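Local coordinates for mandalate racemase/muconate lactonizing enzyme (Unidentified, PDB 4E4U) that probably catalyses an isomerase-type reaction on an acid substrate, as a putative mandelate racemase/muconate lactonizing enzyme of the enolase superfamily, at the interface of chains A and B. Numbering follows the deposited sequence. Chains: chain A/B, Mandalate racemase/muconate lactonizing enzyme.

The interface of chains A and B. Residues chain A 230, 252, 254, 277, 305; chain B 178, 215, 219.
One face of the B:Arg219 guanidinium is turned toward A:Leu230, whose CA stands 3.7 Å above the plane, displaced toward the rim, while CD1 comes up to NH1. At the edges of the B:Gln178 amide, the NE2 group donates two bonds almost within its own plane: a fairly straight one to the side-chain oxygen OE1 of A:Gln305 across the boundary, 3.1 Å long, the other to the hydroxyl OG of B:Ser215 in its own chain. The two amides meet nearly coplanar, 28° apart, although their side chains run at about a right angle. The B:Gln178 carbonyl OE1 takes a bond from B:Arg219 NH1, tilted 33° from the carbonyl plane. With OE1 and NE2 both bonded, the amide should be held against flipping. The patch illustrates how a polar network at a subunit boundary can be flanked by apolar groups: A:Leu230 CD1 rests against B:Gln178 CG at 3.6 Å, brought there by a CG anti to the backbone N (chi1 168°). Beside it the ring of A:Pro254 lies across the aliphatic stem of B:Arg219, CD to CD at 3.8 Å, and its CG touches CB of B:Ser215, from the first turn of helix 214-224. The contact may or may not be one that the protein uses in solution. Water completes the join. Water 2 links the backbone carbonyls of A:Ser252 and B:Ser215. Water 1 sits among three oxygens, the A:Ser277 carbonyl, A:Gln305 OE1 and B:Ser215 OG, the last 2.8 Å from the water oxygen.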
ATOM      1  N   LEU A 230       3.717   1.928 -30.669  1.00 10.19           N
ATOM      2  CA  LEU A 230       4.035   0.692 -29.965  1.00 10.07           C
ATOM      3  C   LEU A 230       4.752   0.977 -28.639  1.00 10.07           C
ATOM      4  O   LEU A 230       4.560   0.263 -27.662  1.00 10.87           O
ATOM      5  CB  LEU A 230       4.857  -0.233 -30.867  1.00 11.09           C
ATOM      6  CG  LEU A 230       5.547  -1.461 -30.253  1.00 11.60           C
ATOM      7  CD1 LEU A 230       4.599  -2.345 -29.463  1.00 12.67           C
ATOM      8  CD2 LEU A 230       6.228  -2.281 -31.335  1.00 13.89           C
ATOM      9  N   SER A 252      -1.776   5.010 -21.931  1.00 10.02           N
ATOM     10  CA  SER A 252      -1.991   3.680 -22.487  1.00 10.55           C
ATOM     11  C   SER A 252      -0.870   3.250 -23.430  1.00 10.50           C
ATOM     12  O   SER A 252      -0.832   2.094 -23.846  1.00 11.09           O
ATOM     13  CB  SER A 252      -3.329   3.628 -23.222  1.00 10.86           C
ATOM     14  OG  SER A 252      -3.415   4.690 -24.162  1.00 12.29           O
ATOM     15  N   PRO A 254       2.565   1.818 -24.321  1.00  9.20           N
ATOM     16  CA  PRO A 254       3.566   1.055 -23.562  1.00  9.49           C
ATOM     17  C   PRO A 254       4.837   1.862 -23.322  1.00  9.40           C
ATOM     18  O   PRO A 254       5.312   2.529 -24.242  1.00  9.80           O
ATOM     19  CB  PRO A 254       3.867  -0.130 -24.487  1.00  9.69           C
ATOM     20  CG  PRO A 254       2.608  -0.315 -25.259  1.00  9.76           C
ATOM     21  CD  PRO A 254       2.134   1.099 -25.534  1.00  9.48           C
ATOM     22  N   SER A 277       7.021  -1.876 -19.554  1.00  9.38           N
ATOM     23  CA  SER A 277       6.550  -3.193 -19.975  1.00  9.41           C
ATOM     24  C   SER A 277       7.387  -3.767 -21.109  1.00  9.45           C
ATOM     25  O   SER A 277       7.157  -4.894 -21.545  1.00  9.46           O
ATOM     26  CB  SER A 277       5.092  -3.131 -20.405  1.00 10.76           C
ATOM     27  OG  SER A 277       4.932  -2.218 -21.471  1.00 11.94           O
ATOM     28  N   GLN A 305       8.032  -7.707 -22.021  1.00  8.98           N
ATOM     29  CA  GLN A 305       8.762  -8.207 -23.175  1.00  9.97           C
ATOM     30  C   GLN A 305      10.151  -7.599 -23.239  1.00 10.10           C
ATOM     31  O   GLN A 305      10.429  -6.578 -22.602  1.00 10.61           O
ATOM     32  CB  GLN A 305       8.016  -7.862 -24.460  1.00  9.99           C
ATOM     33  CG  GLN A 305       6.646  -8.484 -24.566  1.00 10.90           C
ATOM     34  CD  GLN A 305       5.908  -7.990 -25.785  1.00 10.78           C
ATOM     35  OE1 GLN A 305       5.475  -6.827 -25.844  1.00 10.89           O
ATOM     36  NE2 GLN A 305       5.787  -8.856 -26.796  1.00 11.50           N
TER
ATOM     37  N   GLN B 178       2.497  -9.250 -28.645  1.00 10.32           N
ATOM     38  CA  GLN B 178       2.045  -7.887 -28.913  1.00 10.78           C
ATOM     39  C   GLN B 178       1.346  -7.855 -30.272  1.00 10.78           C
ATOM     40  O   GLN B 178       1.994  -8.010 -31.311  1.00 12.41           O
ATOM     41  CB  GLN B 178       3.246  -6.934 -28.877  1.00 11.34           C
ATOM     42  CG  GLN B 178       2.918  -5.456 -29.086  1.00 11.15           C
ATOM     43  CD  GLN B 178       2.458  -4.717 -27.827  1.00 10.59           C
ATOM     44  OE1 GLN B 178       1.561  -3.872 -27.900  1.00 11.08           O
ATOM     45  NE2 GLN B 178       3.099  -4.985 -26.689  1.00 11.19           N
ATOM     46  N   SER B 215       0.517  -4.889 -21.968  1.00  9.28           N
ATOM     47  CA  SER B 215       0.655  -3.622 -22.681  1.00  9.13           C
ATOM     48  C   SER B 215      -0.119  -3.641 -24.007  1.00  9.34           C
ATOM     49  O   SER B 215      -0.662  -2.614 -24.445  1.00  9.69           O
ATOM     50  CB  SER B 215       2.129  -3.271 -22.902  1.00 10.42           C
ATOM     51  OG  SER B 215       2.721  -4.139 -23.849  1.00 11.18           O
ATOM     52  N   ARG B 219      -3.557  -1.450 -25.212  1.00 10.08           N
ATOM     53  CA  ARG B 219      -3.690  -0.810 -26.526  1.00 10.56           C
ATOM     54  C   ARG B 219      -4.995  -1.226 -27.205  1.00 10.57           C
ATOM     55  O   ARG B 219      -5.714  -0.393 -27.761  1.00 12.06           O
ATOM     56  CB  ARG B 219      -2.496  -1.132 -27.432  1.00 11.01           C
ATOM     57  CG  ARG B 219      -1.230  -0.371 -27.071  1.00 11.71           C
ATOM     58  CD  ARG B 219      -0.077  -0.770 -27.967  1.00 11.88           C
ATOM     59  NE  ARG B 219      -0.293  -0.413 -29.369  1.00 11.35           N
ATOM     60  CZ  ARG B 219       0.391  -0.932 -30.383  1.00 11.57           C
ATOM     61  NH1 ARG B 219       1.333  -1.843 -30.160  1.00 11.98           N
ATOM     62  NH2 ARG B 219       0.132  -0.544 -31.623  1.00 12.32           N
TER
HETATM   63  O   HOH W   1       5.062  -5.543 -23.331  1.00 10.68           O
HETATM   64  O   HOH W   2       0.030  -0.326 -22.860  1.00 11.14           O